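PDB 2BKX: glucosamine-6-phosphate deaminase, which is a Rossmann-like alpha/beta enzyme of the glucosamine-6-phosphate isomerase/6-phosphogluconolactonase family and holds fructose -6-phosphate in its pocket. Local coordinates for residues L34-T39 / F82-R87; F141-T146 / T156-T161; E204-L209 / R235-L240. All coordinates share one frame; numbering follows the deposited sequence. Where two conformers were deposited one is given.

Contact 1: residues L34-T39 / F82-R87. With F6R (fructose -6-phosphate), chain C.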
ATOM      1  N   LEU A  34      -0.899  -5.264  -1.193  1.00  5.20           N
ATOM      2  CA  LEU A  34       0.343  -4.863  -0.558  1.00  5.59           C
ATOM      3  C   LEU A  34       0.755  -3.468  -1.021  1.00  5.76           C
ATOM      4  O   LEU A  34       0.302  -2.973  -2.048  1.00  6.41           O
ATOM      5  CB  LEU A  34       1.443  -5.890  -0.868  1.00  6.39           C
ATOM      6  CG  LEU A  34       1.154  -7.287  -0.286  1.00  7.89           C
ATOM      7  CD1 LEU A  34       2.307  -8.210  -0.705  1.00  8.03           C
ATOM      8  CD2 LEU A  34       1.000  -7.284   1.229  1.00  8.93           C
ATOM      9  N   ALA A  35       1.632  -2.871  -0.222  1.00  5.99           N
ATOM     10  CA  ALA A  35       2.095  -1.503  -0.394  1.00  5.99           C
ATOM     11  C   ALA A  35       3.616  -1.434  -0.331  1.00  5.89           C
ATOM     12  O   ALA A  35       4.267  -2.288   0.281  1.00  6.30           O
ATOM     13  CB  ALA A  35       1.542  -0.641   0.725  1.00  7.44           C
ATOM     14  N   THR A  36       4.190  -0.423  -0.974  1.00  5.82           N
ATOM     15  CA  THR A  36       5.610  -0.144  -0.882  1.00  6.02           C
ATOM     16  C   THR A  36       5.825   1.117  -0.049  1.00  6.21           C
ATOM     17  O   THR A  36       4.934   1.534   0.703  1.00  7.25           O
ATOM     18  CB  THR A  36       6.243  -0.037  -2.248  1.00  7.22           C
ATOM     19  OG1 THR A  36       5.647   1.093  -2.899  1.00 10.17           O
ATOM     20  CG2 THR A  36       6.042  -1.287  -3.076  1.00  8.49           C
ATOM     21  N   GLY A  37       7.008   1.701  -0.164  1.00  6.51           N
ATOM     22  CA  GLY A  37       7.366   2.869   0.635  1.00  5.96           C
ATOM     23  C   GLY A  37       8.087   2.542   1.937  1.00  5.88           C
ATOM     24  O   GLY A  37       8.383   1.400   2.263  1.00  6.63           O
ATOM     25  N   GLY A  38       8.407   3.579   2.694  1.00  5.38           N
ATOM     26  CA  GLY A  38       9.116   3.375   3.942  1.00  5.71           C
ATOM     27  C   GLY A  38       8.246   2.745   5.008  1.00  5.12           C
ATOM     28  O   GLY A  38       8.718   1.967   5.841  1.00  7.16           O
ATOM     29  N   THR A  39       6.954   3.071   5.040  1.00  5.16           N
ATOM     30  CA  THR A  39       6.167   2.674   6.177  1.00  5.10           C
ATOM     31  C   THR A  39       6.084   1.156   6.420  1.00  4.57           C
ATOM     32  O   THR A  39       6.227   0.740   7.555  1.00  5.31           O
ATOM     33  CB  THR A  39       4.745   3.287   6.102  1.00  5.71           C
ATOM     34  OG1 THR A  39       4.776   4.695   5.873  1.00  5.57           O
ATOM     35  CG2 THR A  39       4.038   3.081   7.431  1.00  6.28           C
ATOM     36  N   PHE A  82      10.891  -4.211  -8.095  1.00  6.84           N
ATOM     37  CA  PHE A  82      12.166  -4.494  -7.422  1.00  7.15           C
ATOM     38  C   PHE A  82      12.025  -4.431  -5.929  1.00  7.22           C
ATOM     39  O   PHE A  82      12.518  -5.304  -5.221  1.00  7.17           O
ATOM     40  CB  PHE A  82      13.192  -3.464  -7.928  1.00  7.89           C
ATOM     41  CG  PHE A  82      14.571  -3.635  -7.369  1.00  9.15           C
ATOM     42  CD1 PHE A  82      15.570  -4.256  -8.110  1.00 13.04           C
ATOM     43  CD2 PHE A  82      14.866  -3.200  -6.097  1.00  9.07           C
ATOM     44  CE1 PHE A  82      16.882  -4.392  -7.589  1.00 14.39           C
ATOM     45  CE2 PHE A  82      16.173  -3.349  -5.570  1.00 13.63           C
ATOM     46  CZ  PHE A  82      17.139  -3.972  -6.318  1.00 14.54           C
ATOM     47  N   TYR A  83      11.342  -3.396  -5.433  1.00  6.66           N
ATOM     48  CA  TYR A  83      11.126  -3.304  -3.991  1.00  5.84           C
ATOM     49  C   TYR A  83      10.482  -4.584  -3.450  1.00  5.79           C
ATOM     50  O   TYR A  83      10.923  -5.147  -2.459  1.00  6.07           O
ATOM     51  CB  TYR A  83      10.230  -2.117  -3.690  1.00  5.64           C
ATOM     52  CG  TYR A  83       9.803  -1.902  -2.249  1.00  5.46           C
ATOM     53  CD1 TYR A  83      10.245  -0.812  -1.498  1.00  6.35           C
ATOM     54  CD2 TYR A  83       8.889  -2.754  -1.661  1.00  5.81           C
ATOM     55  CE1 TYR A  83       9.760  -0.595  -0.215  1.00  6.31           C
ATOM     56  CE2 TYR A  83       8.406  -2.552  -0.400  1.00  5.97           C
ATOM     57  CZ  TYR A  83       8.832  -1.462   0.334  1.00  5.88           C
ATOM     58  OH  TYR A  83       8.320  -1.230   1.594  1.00  7.00           O
ATOM     59  N   MET A  84       9.386  -5.029  -4.066  1.00  6.24           N
ATOM     60  CA  MET A  84       8.658  -6.160  -3.485  1.00  6.13           C
ATOM     61  C   MET A  84       9.487  -7.429  -3.515  1.00  5.77           C
ATOM     62  O   MET A  84       9.412  -8.254  -2.594  1.00  6.97           O
ATOM     63  CB  MET A  84       7.333  -6.339  -4.218  1.00  4.92           C
ATOM     64  CG  MET A  84       6.299  -5.277  -3.943  1.00  5.82           C
ATOM     65  SD  MET A  84       5.958  -4.976  -2.170  1.00  6.28           S
ATOM     66  CE  MET A  84       5.325  -6.578  -1.719  1.00  6.75           C
ATOM     67  N   ASN A  85      10.235  -7.631  -4.588  1.00  6.81           N
ATOM     68  CA  ASN A  85      11.101  -8.793  -4.677  1.00  7.83           C
ATOM     69  C   ASN A  85      12.176  -8.749  -3.621  1.00  8.85           C
ATOM     70  O   ASN A  85      12.446  -9.731  -2.922  1.00  9.20           O
ATOM     71  CB  ASN A  85      11.679  -8.938  -6.068  1.00  8.49           C
ATOM     72  CG  ASN A  85      10.694  -9.629  -6.991  1.00 12.10           C
ATOM     73  OD1 ASN A  85      10.590 -10.867  -6.978  1.00 15.36           O
ATOM     74  ND2 ASN A  85       9.887  -8.839  -7.737  1.00 14.82           N
ATOM     75  N   ASP A  86      12.800  -7.588  -3.496  1.00  8.22           N
ATOM     76  CA  ASP A  86      13.930  -7.432  -2.548  1.00  9.99           C
ATOM     77  C   ASP A  86      13.468  -7.527  -1.082  1.00 10.85           C
ATOM     78  O   ASP A  86      14.102  -8.210  -0.263  1.00 11.34           O
ATOM     79  CB  ASP A  86      14.602  -6.069  -2.774  1.00 10.50           C
ATOM     80  CG  ASP A  86      15.752  -5.808  -1.821  1.00 12.67           C
ATOM     81  OD1 ASP A  86      16.745  -6.521  -1.931  1.00 17.59           O
ATOM     82  OD2 ASP A  86      15.652  -4.879  -0.980  1.00 18.29           O
ATOM     83  N   ARG A  87      12.372  -6.862  -0.739  1.00 10.12           N
ATOM     84  CA  ARG A  87      11.963  -6.786   0.661  1.00 10.21           C
ATOM     85  C   ARG A  87      11.169  -8.027   1.108  1.00  9.78           C
ATOM     86  O   ARG A  87      11.012  -8.272   2.292  1.00 10.37           O
ATOM     87  CB  ARG A  87      11.036  -5.602   0.893  1.00 11.22           C
ATOM     88  CG  ARG A  87      11.669  -4.256   1.192  0.50 13.62           C
ATOM     89  CD  ARG A  87      12.509  -3.703   0.115  0.50 14.94           C
ATOM     90  NE  ARG A  87      12.797  -2.281   0.357  0.50 14.33           N
ATOM     91  CZ  ARG A  87      13.384  -1.464  -0.522  0.50 17.44           C
ATOM     92  NH1 ARG A  87      13.576  -0.188  -0.211  0.50 18.31           N
ATOM     93  NH2 ARG A  87      13.764  -1.897  -1.725  0.50 18.30           N
TER
HETATM   94  C1  F6R C1243       2.416   2.541  -1.307  1.00 16.24           C
HETATM   95  C2  F6R C1243       1.588   3.723  -1.772  1.00 12.72           C
HETATM   96  C3  F6R C1243       1.725   5.163  -1.261  1.00  8.62           C
HETATM   97  C4  F6R C1243       2.517   5.282   0.055  1.00  6.82           C
HETATM   98  C5  F6R C1243       2.624   6.707   0.575  1.00  7.20           C
HETATM   99  C6  F6R C1243       3.461   6.779   1.848  1.00  6.19           C
HETATM  100  O1  F6R C1243       2.348   1.437  -2.229  1.00 14.45           O
HETATM  101  O2  F6R C1243       0.718   3.484  -2.580  1.00 18.38           O
HETATM  102  O3  F6R C1243       0.429   5.664  -0.983  1.00  8.67           O
HETATM  103  O4  F6R C1243       1.876   4.473   1.035  1.00  7.31           O
HETATM  104  O5  F6R C1243       3.142   7.593  -0.409  1.00  7.57           O
HETATM  105  O6  F6R C1243       4.814   6.425   1.523  1.00  5.77           O
HETATM  106  P   F6R C1243       5.857   6.182   2.706  1.00  5.35           P
HETATM  107  O1P F6R C1243       5.438   4.912   3.395  1.00  5.89           O
HETATM  108  O2P F6R C1243       5.724   7.365   3.627  1.00  6.22           O
HETATM  109  O3P F6R C1243       7.204   6.058   2.071  1.00  5.38           O
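Y83 OH donates to G37 O over 2.7 Å, in the plane of that carbonyl and with a C=O...donor angle of 146°. The oxygen lies near the plane of the tyrosine ring, at its edge, while T36 takes one face. There T36 CB stands 3.7 Å from the ring centroid, only 8° off the normal, in a CH-pi contact, and T36 CG2 comes within 3.5 Å of Y83 CD2. The T36 and Y83 side chains run antiparallel as they pass. M84, next on helix 80-89, is bent at chi2 and again at chi3 (-63°), a fold that brings CE to 3.6 Å from L34 CD1; its SD rests beside T36 CG2.

The loop after strand 31-34 turns its other side to the pocket and grips fructose -6-phosphate largely through backbone N-H groups. T36 N binds sugar oxygen O1 at 2.9 Å. G38 N donates to phosphate O3P at 2.8 Å, and O1P receives both T39 N and, at 2.6 Å, T39 OG1. G37 O and G38 N belong to one peptide group, which therefore accepts from the tyrosine and donates to the phosphate. Y83 is thus a second-shell residue, its bond consistent with holding the rotation of the G37-G38 peptide, and its hydroxyl would be expected to polarise that peptide and strengthen the G38 N-H as a donor.

Contact 2: residues F141-T146 / T156-T161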
ATOM      1  N   PHE A 141      -1.594   5.885  -5.239  1.00  6.46           N
ATOM      2  CA  PHE A 141      -1.261   7.211  -5.790  1.00  6.19           C
ATOM      3  C   PHE A 141      -2.506   7.961  -6.249  1.00  6.20           C
ATOM      4  O   PHE A 141      -2.488   8.754  -7.222  1.00  7.13           O
ATOM      5  CB  PHE A 141      -0.204   7.136  -6.885  1.00  6.71           C
ATOM      6  CG  PHE A 141       1.202   6.859  -6.390  1.00  6.36           C
ATOM      7  CD1 PHE A 141       1.995   6.035  -7.138  1.00  9.19           C
ATOM      8  CD2 PHE A 141       1.742   7.471  -5.250  1.00  8.36           C
ATOM      9  CE1 PHE A 141       3.346   5.819  -6.788  1.00 10.50           C
ATOM     10  CE2 PHE A 141       3.082   7.223  -4.880  1.00  8.81           C
ATOM     11  CZ  PHE A 141       3.868   6.415  -5.656  1.00 10.97           C
ATOM     12  N   ASN A 142      -3.599   7.731  -5.524  1.00  5.71           N
ATOM     13  CA  ASN A 142      -4.826   8.514  -5.698  1.00  5.78           C
ATOM     14  C   ASN A 142      -4.679   9.837  -4.984  1.00  6.24           C
ATOM     15  O   ASN A 142      -4.790   9.880  -3.758  1.00  5.92           O
ATOM     16  CB  ASN A 142      -6.035   7.738  -5.177  1.00  5.58           C
ATOM     17  CG  ASN A 142      -6.230   6.450  -5.907  1.00  5.55           C
ATOM     18  OD1 ASN A 142      -6.737   6.443  -7.040  1.00  7.01           O
ATOM     19  ND2 ASN A 142      -5.885   5.350  -5.267  1.00  5.96           N
ATOM     20  N   GLU A 143      -4.330  10.876  -5.757  1.00  6.74           N
ATOM     21  CA  GLU A 143      -4.039  12.186  -5.194  1.00  6.71           C
ATOM     22  C   GLU A 143      -5.322  12.949  -4.909  1.00  6.78           C
ATOM     23  O   GLU A 143      -6.399  12.595  -5.404  1.00  6.93           O
ATOM     24  CB  GLU A 143      -3.154  12.987  -6.137  1.00  6.90           C
ATOM     25  CG  GLU A 143      -1.806  12.337  -6.470  1.00  7.96           C
ATOM     26  CD  GLU A 143      -0.717  12.472  -5.438  1.00  7.97           C
ATOM     27  OE1 GLU A 143      -1.008  12.598  -4.234  1.00  7.68           O
ATOM     28  OE2 GLU A 143       0.490  12.485  -5.807  1.00  8.21           O
ATOM     29  N   PRO A 144      -5.226  14.036  -4.127  1.00  6.93           N
ATOM     30  CA  PRO A 144      -6.410  14.858  -3.900  1.00  7.77           C
ATOM     31  C   PRO A 144      -7.153  15.218  -5.162  1.00  8.05           C
ATOM     32  O   PRO A 144      -6.549  15.538  -6.194  1.00  9.37           O
ATOM     33  CB  PRO A 144      -5.818  16.081  -3.204  1.00  9.06           C
ATOM     34  CG  PRO A 144      -4.645  15.541  -2.460  1.00  8.91           C
ATOM     35  CD  PRO A 144      -4.061  14.522  -3.369  1.00  7.20           C
ATOM     36  N   GLY A 145      -8.475  15.087  -5.076  1.00  8.04           N
ATOM     37  CA  GLY A 145      -9.345  15.301  -6.199  1.00  8.58           C
ATOM     38  C   GLY A 145      -9.788  14.054  -6.922  1.00  9.28           C
ATOM     39  O   GLY A 145     -10.583  14.142  -7.858  1.00 11.25           O
ATOM     40  N   THR A 146      -9.277  12.884  -6.521  1.00  8.44           N
ATOM     41  CA  THR A 146      -9.626  11.662  -7.193  1.00  7.59           C
ATOM     42  C   THR A 146     -11.020  11.222  -6.740  1.00  6.98           C
ATOM     43  O   THR A 146     -11.337  11.218  -5.555  1.00  7.76           O
ATOM     44  CB  THR A 146      -8.591  10.557  -6.854  1.00  7.39           C
ATOM     45  OG1 THR A 146      -7.285  10.960  -7.278  1.00  8.53           O
ATOM     46  CG2 THR A 146      -8.881   9.235  -7.539  1.00  7.80           C
ATOM     47  N   THR A 156      -0.869  11.451 -12.782  1.00  9.46           N
ATOM     48  CA  THR A 156       0.262  12.358 -12.737  1.00  9.81           C
ATOM     49  C   THR A 156       0.492  12.659 -11.261  1.00  9.69           C
ATOM     50  O   THR A 156      -0.385  13.171 -10.588  1.00 11.14           O
ATOM     51  CB  THR A 156      -0.031  13.641 -13.552  1.00 11.56           C
ATOM     52  OG1 THR A 156      -0.266  13.269 -14.902  1.00 15.31           O
ATOM     53  CG2 THR A 156       1.101  14.652 -13.484  1.00 13.33           C
ATOM     54  N   LEU A 157       1.668  12.327 -10.757  1.00  8.94           N
ATOM     55  CA  LEU A 157       1.979  12.515  -9.370  1.00  9.05           C
ATOM     56  C   LEU A 157       2.021  13.994  -8.987  1.00  9.52           C
ATOM     57  O   LEU A 157       2.537  14.857  -9.713  1.00  9.67           O
ATOM     58  CB  LEU A 157       3.315  11.878  -9.018  1.00  9.43           C
ATOM     59  CG  LEU A 157       3.389  10.372  -9.286  1.00  7.77           C
ATOM     60  CD1 LEU A 157       4.781   9.877  -8.978  1.00  9.37           C
ATOM     61  CD2 LEU A 157       2.407   9.596  -8.446  1.00  9.67           C
ATOM     62  N   ASN A 158       1.475  14.298  -7.820  1.00  8.81           N
ATOM     63  CA  ASN A 158       1.584  15.664  -7.324  1.00  9.55           C
ATOM     64  C   ASN A 158       3.027  15.982  -6.984  1.00  9.21           C
ATOM     65  O   ASN A 158       3.823  15.111  -6.602  1.00  8.55           O
ATOM     66  CB  ASN A 158       0.729  15.845  -6.077  1.00  9.81           C
ATOM     67  CG  ASN A 158      -0.761  15.973  -6.374  1.00 12.60           C
ATOM     68  OD1 ASN A 158      -1.250  15.784  -7.502  1.00 16.46           O
ATOM     69  ND2 ASN A 158      -1.493  16.310  -5.327  1.00 16.91           N
ATOM     70  N   GLU A 159       3.384  17.255  -7.035  1.00 10.15           N
ATOM     71  CA  GLU A 159       4.741  17.631  -6.657  1.00 11.31           C
ATOM     72  C   GLU A 159       5.105  17.227  -5.225  1.00 10.07           C
ATOM     73  O   GLU A 159       6.236  16.829  -4.958  1.00 10.87           O
ATOM     74  CB  GLU A 159       4.987  19.125  -6.902  1.00 12.82           C
ATOM     75  CG  GLU A 159       4.775  19.537  -8.397  1.00 18.74           C
ATOM     76  CD  GLU A 159       5.379  18.592  -9.477  1.00 20.62           C
ATOM     77  OE1 GLU A 159       6.499  18.042  -9.349  1.00 17.93           O
ATOM     78  OE2 GLU A 159       4.715  18.411 -10.525  1.00 28.55           O
ATOM     79  N   GLN A 160       4.155  17.285  -4.296  1.00 11.50           N
ATOM     80  CA  GLN A 160       4.466  16.862  -2.914  1.00 11.11           C
ATOM     81  C   GLN A 160       4.895  15.399  -2.835  1.00  9.93           C
ATOM     82  O   GLN A 160       5.727  15.033  -2.024  1.00 10.03           O
ATOM     83  CB  GLN A 160       3.284  17.093  -2.002  1.00 12.22           C
ATOM     84  CG  GLN A 160       3.609  16.990  -0.575  1.00 15.44           C
ATOM     85  CD  GLN A 160       2.382  16.887   0.250  1.00 16.81           C
ATOM     86  OE1 GLN A 160       2.006  17.822   0.949  1.00 24.14           O
ATOM     87  NE2 GLN A 160       1.721  15.767   0.145  1.00 22.21           N
ATOM     88  N   THR A 161       4.301  14.555  -3.676  1.00  8.67           N
ATOM     89  CA  THR A 161       4.641  13.144  -3.732  1.00  8.66           C
ATOM     90  C   THR A 161       6.035  12.935  -4.296  1.00  8.43           C
ATOM     91  O   THR A 161       6.835  12.175  -3.751  1.00  7.79           O
ATOM     92  CB  THR A 161       3.613  12.421  -4.562  1.00  8.40           C
ATOM     93  OG1 THR A 161       2.352  12.617  -3.924  1.00  9.03           O
ATOM     94  CG2 THR A 161       3.929  10.935  -4.665  1.00  9.01           C
TER
HETATM   95  O   HOH W   1      -4.223  16.896  -6.516  1.00 20.12           O
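E143 reaches toward N158 and T161 tip to tip, with its chain bent at chi2 (-80°), which places CD. Its CB lies 3.6 Å from N158 OD1. CG passes the same amide, and CD comes to 3.6 Å from N158 CG, where carboxylate and amide planes stack only 12° apart. At the tip OE2 has two donors: T161 OG1, 2.7 Å away on the syn lone pair, and N158 N, which approaches at 2.9 Å from above the carboxylate plane, 44° out of it. The other oxygen, OE1, accepts from N136 ND2 and from H138 ND1; H138 in turn binds fructose -6-phosphate through NE2, so E143 is a second-shell residue of the pocket.

The glutamate opens a type II beta turn to T146, whose N and OG1 both donate to E143 O, and it faces the first turn of helix 159-165, with N158 at the N-cap position. A water joins the two segments again, donating to P144 O and accepting from N158 ND2 at 3.0 Å. L157 and F141, both buried, meet with L157 CD2 over one face of the F141 ring, 3.8 Å from its centroid, in a CH-pi contact, while T161 CG2 touches F141 CE2.

Contact 3: residues E204-L209 / R235-L240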
ATOM      1  N   GLU A 204       0.126  15.775  10.238  1.00  8.67           N
ATOM      2  CA  GLU A 204      -0.980  16.584   9.705  1.00  9.90           C
ATOM      3  C   GLU A 204      -2.033  15.726   9.004  1.00  9.76           C
ATOM      4  O   GLU A 204      -3.239  15.963   9.162  1.00  9.56           O
ATOM      5  CB  GLU A 204      -0.454  17.699   8.776  1.00 10.94           C
ATOM      6  CG  GLU A 204       0.338  18.754   9.538  1.00 15.24           C
ATOM      7  CD  GLU A 204       1.114  19.719   8.677  0.50 15.03           C
ATOM      8  OE1 GLU A 204       0.689  20.023   7.538  0.50 20.06           O
ATOM      9  OE2 GLU A 204       2.170  20.167   9.161  0.50 19.00           O
ATOM     10  N   ALA A 205      -1.586  14.708   8.257  1.00  8.50           N
ATOM     11  CA  ALA A 205      -2.528  13.791   7.614  1.00  8.56           C
ATOM     12  C   ALA A 205      -3.337  13.007   8.652  1.00  7.66           C
ATOM     13  O   ALA A 205      -4.531  12.794   8.495  1.00  8.20           O
ATOM     14  CB  ALA A 205      -1.837  12.892   6.648  1.00  8.75           C
ATOM     15  N   VAL A 206      -2.681  12.580   9.720  1.00  7.56           N
ATOM     16  CA  VAL A 206      -3.398  11.874  10.786  1.00  7.10           C
ATOM     17  C   VAL A 206      -4.495  12.769  11.363  1.00  7.07           C
ATOM     18  O   VAL A 206      -5.622  12.327  11.584  1.00  7.08           O
ATOM     19  CB  VAL A 206      -2.431  11.387  11.892  1.00  7.28           C
ATOM     20  CG1 VAL A 206      -3.177  10.967  13.142  1.00  8.28           C
ATOM     21  CG2 VAL A 206      -1.579  10.241  11.367  1.00  7.00           C
ATOM     22  N   ARG A 207      -4.149  14.022  11.635  1.00  7.46           N
ATOM     23  CA  ARG A 207      -5.145  14.960  12.156  1.00  7.52           C
ATOM     24  C   ARG A 207      -6.359  15.073  11.245  1.00  8.40           C
ATOM     25  O   ARG A 207      -7.499  15.000  11.696  1.00  8.18           O
ATOM     26  CB  ARG A 207      -4.515  16.339  12.387  1.00  8.25           C
ATOM     27  CG  ARG A 207      -5.452  17.324  13.051  1.00  8.44           C
ATOM     28  CD  ARG A 207      -4.806  18.702  13.151  1.00 10.22           C
ATOM     29  NE  ARG A 207      -5.693  19.709  13.720  1.00 12.89           N
ATOM     30  CZ  ARG A 207      -5.836  19.909  15.019  1.00 11.01           C
ATOM     31  NH1 ARG A 207      -6.691  20.840  15.461  1.00 13.51           N
ATOM     32  NH2 ARG A 207      -5.141  19.179  15.890  1.00 13.30           N
ATOM     33  N   LYS A 208      -6.110  15.250   9.953  1.00  7.89           N
ATOM     34  CA  LYS A 208      -7.218  15.364   9.002  1.00  8.77           C
ATOM     35  C   LYS A 208      -8.036  14.069   8.939  1.00  8.23           C
ATOM     36  O   LYS A 208      -9.261  14.091   8.860  1.00  9.78           O
ATOM     37  CB  LYS A 208      -6.733  15.762   7.597  1.00 10.10           C
ATOM     38  CG  LYS A 208      -6.243  17.195   7.488  1.00 14.54           C
ATOM     39  CD  LYS A 208      -5.979  17.607   6.027  1.00 16.04           C
ATOM     40  CE  LYS A 208      -5.446  19.020   5.909  1.00 20.63           C
ATOM     41  NZ  LYS A 208      -5.302  19.461   4.492  1.00 23.04           N
ATOM     42  N   LEU A 209      -7.379  12.920   8.959  1.00  7.56           N
ATOM     43  CA  LEU A 209      -8.083  11.646   8.910  1.00  8.32           C
ATOM     44  C   LEU A 209      -9.018  11.511  10.110  1.00  8.82           C
ATOM     45  O   LEU A 209     -10.228  11.191   9.988  1.00  8.94           O
ATOM     46  CB  LEU A 209      -7.082  10.476   8.859  1.00  8.51           C
ATOM     47  CG  LEU A 209      -7.724   9.108   8.792  1.00  8.55           C
ATOM     48  CD1 LEU A 209      -8.483   8.961   7.451  1.00 10.55           C
ATOM     49  CD2 LEU A 209      -6.661   8.063   8.969  1.00  9.40           C
ATOM     50  N   ARG A 235       3.698   7.093  17.742  1.00  9.63           N
ATOM     51  CA  ARG A 235       3.597   8.290  18.605  1.00 11.19           C
ATOM     52  C   ARG A 235       3.886   9.557  17.823  1.00 10.98           C
ATOM     53  O   ARG A 235       3.208  10.558  17.944  1.00 12.22           O
ATOM     54  CB  ARG A 235       4.525   8.161  19.823  1.00 13.55           C
ATOM     55  CG  ARG A 235       4.173   6.999  20.677  1.00 19.18           C
ATOM     56  CD  ARG A 235       2.883   7.158  21.436  1.00 29.08           C
ATOM     57  NE  ARG A 235       2.331   5.859  21.826  1.00 31.89           N
ATOM     58  CZ  ARG A 235       1.307   5.678  22.655  1.00 34.82           C
ATOM     59  NH1 ARG A 235       0.901   4.436  22.927  1.00 35.29           N
ATOM     60  NH2 ARG A 235       0.674   6.718  23.195  1.00 36.67           N
ATOM     61  N   GLU A 236       4.883   9.519  16.975  1.00 10.71           N
ATOM     62  CA  GLU A 236       5.263  10.678  16.208  1.00 11.36           C
ATOM     63  C   GLU A 236       4.165  11.078  15.222  1.00 10.74           C
ATOM     64  O   GLU A 236       3.886  12.256  15.004  1.00 12.67           O
ATOM     65  CB  GLU A 236       6.581  10.402  15.496  1.00 11.98           C
ATOM     66  CG  GLU A 236       7.803  10.388  16.442  1.00 13.92           C
ATOM     67  CD  GLU A 236       7.816   9.223  17.417  1.00 19.64           C
ATOM     68  OE1 GLU A 236       7.394   8.105  17.032  1.00 22.41           O
ATOM     69  OE2 GLU A 236       8.259   9.411  18.592  1.00 26.26           O
ATOM     70  N   ALA A 237       3.532  10.089  14.617  1.00  9.40           N
ATOM     71  CA  ALA A 237       2.449  10.363  13.686  1.00  8.80           C
ATOM     72  C   ALA A 237       1.185  10.853  14.377  1.00  9.00           C
ATOM     73  O   ALA A 237       0.373  11.504  13.731  1.00  8.20           O
ATOM     74  CB  ALA A 237       2.169   9.125  12.878  1.00  8.89           C
ATOM     75  N   ALA A 238       1.043  10.549  15.669  1.00  8.36           N
ATOM     76  CA  ALA A 238      -0.151  10.902  16.448  1.00  8.93           C
ATOM     77  C   ALA A 238      -0.061  12.263  17.126  1.00 10.24           C
ATOM     78  O   ALA A 238      -1.007  12.666  17.789  1.00 11.13           O
ATOM     79  CB  ALA A 238      -0.443   9.837  17.512  1.00  9.76           C
ATOM     80  N   SER A 239       1.046  12.967  16.914  1.00  9.34           N
ATOM     81  CA  SER A 239       1.389  14.150  17.725  1.00 11.51           C
ATOM     82  C   SER A 239       0.517  15.375  17.519  1.00 11.47           C
ATOM     83  O   SER A 239       0.538  16.297  18.342  1.00 12.52           O
ATOM     84  CB  SER A 239       2.874  14.501  17.542  1.00 11.77           C
ATOM     85  OG  SER A 239       3.230  14.845  16.200  1.00 14.65           O
ATOM     86  N   LEU A 240      -0.251  15.427  16.433  1.00 10.36           N
ATOM     87  CA  LEU A 240      -1.129  16.565  16.148  1.00 10.84           C
ATOM     88  C   LEU A 240      -2.582  16.147  16.095  1.00 11.47           C
ATOM     89  O   LEU A 240      -3.401  16.845  15.512  1.00 12.43           O
ATOM     90  CB  LEU A 240      -0.726  17.277  14.856  1.00 10.34           C
ATOM     91  CG  LEU A 240       0.674  17.831  14.803  1.00  9.77           C
ATOM     92  CD1 LEU A 240       0.964  18.408  13.463  1.00 12.08           C
ATOM     93  CD2 LEU A 240       0.855  18.928  15.874  1.00 11.78           C
TER
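V206 and R207 of helix 203-211 both turn their CB toward the chain that follows strand 229-234, and each packs around a carbonyl oxygen there. The helix belongs to a beta-alpha-beta crossover of the Rossmann-like fold, joining the adjacent parallel strands 193-197 and 229-234. V206 presents CG2 to A237 O at 3.3 Å, with its CB and CG1 close to the same oxygen, and CG2 also reaches A237 CB at 4.2 Å. I197 and I233 of the two strands complete this buried apolar patch. The carbonyl belongs to the type I beta turn from E236 to S239, whose second residue, A237, is tied back to the end of strand 229-234 by its N bonding to D234 OD1.

One residue along, R207 runs its extended chain past the L240 carbonyl, CG standing 3.2 Å from L240 O and CD 3.3 Å. With chi4 at 85°, CZ swings out of the extended line, and the guanidinium meets L240 O at its edge. E204 and L240 behave differently: the two side chains run alongside one another in the same direction and touch between E204 CG and L240 CD1 at 4.0 Å on the exposed margin of the contact. The sole hydrogen bond between the segments is R207 NH2 to L240 O, 2.9 Å long and 161° at the hydrogen, its donor standing 38° out of the carbonyl plane.

In the fold
The three contacts follow one another in series along the chain, with centres 19 to 23 Å apart, and none touches another. One mixed sheet links them: strand 31-34, leading into contact 1, pairs with 128-131, which pairs with 193-197, which pairs with 229-234, the strand leading into contact 3. Contact 2 joins that sheet through strands 153-156 and 178-181, the latter antiparallel to 62-69. Contacts 1 and 2 approach the bound fructose -6-phosphate from different parts of the sequence: contact 1 contributes five pocket residues, while contact 2 comes close through the F141 side chain, about 4 Å away. Contact 3 lies farther out, packing the helix that starts just after pocket residue K202.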